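Local coordinates for protein probable N-acetyl-gamma-glutamyl-phosphate reductase, chloroplastic (Arabidopsis thaliana, PDB 1XYG) that probably catalyses the NADPH-dependent reduction of N-acetyl-L-glutamyl 5-phosphate to its semialdehyde, a step of arginine biosynthesis in the chloroplast, at residues P40-T45 against I342-P347. Sequence-based numbering, arbitrary orientation.
Sequences PHFQVT and IMLGYP
Tyr346 meets two rings of the 40-45 segment at once, Phe42 and His41, and the three form an aromatic cluster. Phe42 supplies an edge: its CE1 lies 3.7 Å from CE1 of Tyr346, over one face of the tyrosine and offset toward the rim. With the planes at 79° and the centroids 5.1 Å apart, this is a T-shaped (edge-to-face) pair. His41 meets the ring differently, its CG 3.3 Å from CE2 of Tyr346 with the planes inclined at 33°, and its CB also leans on that corner. With chi1 at -54°, CG of His41 stands beside the backbone N and near CE2 of Tyr346; the turn of the imidazole about CB-CG then brings its CD2 alongside CD2 and CE2 of the tyrosine. Leu344 completes the contact, its CD1 standing 3.4 Å from CZ of Phe42, while its CB lies in the plane of the Tyr346 ring at the edge.

The turn that presents Leu344 and Tyr346 follows helix 329-343. Gly345, with positive phi, closes that helix in a Schellman motif, its N bonded to O of Ile342 at 3.1 Å. Strand 42-47 borders the parallel sheet of the Rossmann-type NAD-binding domain, and Phe42 also rests on Leu337, Leu340 and Asn341 of the helix and stacks on His39. No hydrogen bond joins the two segments: the turn after the helix and the start of the strand pack through rings and apolar carbons, and the slightly positive C-H edge of Phe42 probably gains some electrostatic attraction from the pi face of Tyr346.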
loop_
_atom_site.group_PDB
_atom_site.type_symbol
_atom_site.label_atom_id
_atom_site.label_comp_id
_atom_site.label_asym_id
_atom_site.label_seq_id
_atom_site.Cartn_x
_atom_site.Cartn_y
_atom_site.Cartn_z
ATOM N N PRO A 40 11.123 -22.329 23.069
ATOM C CA PRO A 40 11.845 -23.499 23.564
ATOM C C PRO A 40 11.077 -24.521 24.399
ATOM O O PRO A 40 11.480 -25.680 24.466
ATOM C CB PRO A 40 13.008 -22.876 24.336
ATOM C CG PRO A 40 12.404 -21.634 24.869
ATOM C CD PRO A 40 11.662 -21.097 23.668
ATOM N N HIS A 41 9.965 -24.130 25.013
ATOM C CA HIS A 41 9.251 -25.076 25.868
ATOM C C HIS A 41 7.812 -25.405 25.530
ATOM O O HIS A 41 7.305 -26.451 25.938
ATOM C CB HIS A 41 9.342 -24.598 27.312
ATOM C CG HIS A 41 10.745 -24.355 27.746
ATOM N ND1 HIS A 41 11.682 -25.362 27.799
ATOM C CD2 HIS A 41 11.401 -23.209 28.035
ATOM C CE1 HIS A 41 12.860 -24.845 28.098
ATOM N NE2 HIS A 41 12.717 -23.540 28.245
ATOM N N PHE A 42 7.144 -24.522 24.801
ATOM C CA PHE A 42 5.760 -24.773 24.442
ATOM C C PHE A 42 5.664 -25.334 23.031
ATOM O O PHE A 42 6.352 -24.879 22.114
ATOM C CB PHE A 42 4.925 -23.492 24.541
ATOM C CG PHE A 42 4.857 -22.899 25.927
ATOM C CD1 PHE A 42 5.326 -23.606 27.036
ATOM C CD2 PHE A 42 4.339 -21.616 26.119
ATOM C CE1 PHE A 42 5.285 -23.042 28.316
ATOM C CE2 PHE A 42 4.293 -21.040 27.393
ATOM C CZ PHE A 42 4.767 -21.754 28.494
ATOM N N GLN A 43 4.800 -26.327 22.863
ATOM C CA GLN A 43 4.600 -26.953 21.567
ATOM C C GLN A 43 3.119 -27.176 21.290
ATOM O O GLN A 43 2.390 -27.710 22.127
ATOM C CB GLN A 43 5.322 -28.294 21.495
ATOM C CG GLN A 43 4.959 -29.085 20.251
ATOM C CD GLN A 43 5.716 -30.391 20.140
ATOM O OE1 GLN A 43 5.713 -31.208 21.066
ATOM N NE2 GLN A 43 6.364 -30.601 19.001
ATOM N N VAL A 44 2.674 -26.764 20.109
ATOM C CA VAL A 44 1.278 -26.939 19.731
ATOM C C VAL A 44 1.019 -28.403 19.367
ATOM O O VAL A 44 1.624 -28.930 18.434
ATOM C CB VAL A 44 0.913 -26.071 18.511
ATOM C CG1 VAL A 44 -0.550 -26.289 18.142
ATOM C CG2 VAL A 44 1.168 -24.605 18.817
ATOM N N THR A 45 0.116 -29.051 20.097
ATOM C CA THR A 45 -0.197 -30.454 19.845
ATOM C C THR A 45 -1.663 -30.662 19.470
ATOM O O THR A 45 -2.054 -31.741 19.030
ATOM C CB THR A 45 0.122 -31.344 21.077
ATOM O OG1 THR A 45 -0.580 -30.847 22.224
ATOM C CG2 THR A 45 1.620 -31.364 21.353
ATOM N N ILE A 342 4.332 -16.696 32.258
ATOM C CA ILE A 342 4.381 -16.566 33.706
ATOM C C ILE A 342 3.366 -17.448 34.435
ATOM O O ILE A 342 3.602 -17.861 35.572
ATOM C CB ILE A 342 4.203 -15.091 34.139
ATOM C CG1 ILE A 342 2.844 -14.554 33.687
ATOM C CG2 ILE A 342 5.322 -14.241 33.535
ATOM C CD1 ILE A 342 2.581 -13.128 34.133
ATOM N N MET A 343 2.243 -17.745 33.788
ATOM C CA MET A 343 1.227 -18.599 34.399
ATOM C C MET A 343 1.776 -20.010 34.586
ATOM O O MET A 343 1.392 -20.716 35.516
ATOM C CB MET A 343 -0.022 -18.657 33.517
ATOM C CG MET A 343 -0.870 -17.396 33.554
ATOM S SD MET A 343 -2.003 -17.299 32.155
ATOM C CE MET A 343 -3.385 -18.329 32.733
ATOM N N LEU A 344 2.672 -20.413 33.687
ATOM C CA LEU A 344 3.288 -21.734 33.742
ATOM C C LEU A 344 4.645 -21.728 34.443
ATOM O O LEU A 344 5.331 -22.752 34.484
ATOM C CB LEU A 344 3.435 -22.311 32.329
ATOM C CG LEU A 344 2.107 -22.720 31.673
ATOM C CD1 LEU A 344 2.311 -23.262 30.252
ATOM C CD2 LEU A 344 1.461 -23.769 32.549
ATOM N N GLY A 345 5.031 -20.577 34.985
ATOM C CA GLY A 345 6.292 -20.491 35.692
ATOM C C GLY A 345 7.530 -20.303 34.838
ATOM O O GLY A 345 8.643 -20.498 35.324
ATOM N N TYR A 346 7.358 -19.933 33.572
ATOM C CA TYR A 346 8.511 -19.708 32.700
ATOM C C TYR A 346 8.833 -18.216 32.611
ATOM O O TYR A 346 8.005 -17.369 32.947
ATOM C CB TYR A 346 8.255 -20.244 31.283
ATOM C CG TYR A 346 8.143 -21.750 31.158
ATOM C CD1 TYR A 346 6.995 -22.425 31.574
ATOM C CD2 TYR A 346 9.208 -22.509 30.662
ATOM C CE1 TYR A 346 6.910 -23.812 31.505
ATOM C CE2 TYR A 346 9.136 -23.905 30.591
ATOM C CZ TYR A 346 7.985 -24.546 31.017
ATOM O OH TYR A 346 7.920 -25.919 30.991
ATOM N N PRO A 347 10.045 -17.879 32.149
ATOM C CA PRO A 347 10.421 -16.467 32.038
ATOM C C PRO A 347 9.429 -15.747 31.126
ATOM O O PRO A 347 9.081 -16.252 30.062
ATOM C CB PRO A 347 11.830 -16.529 31.449
ATOM C CG PRO A 347 12.343 -17.859 31.939
ATOM C CD PRO A 347 11.154 -18.757 31.740
#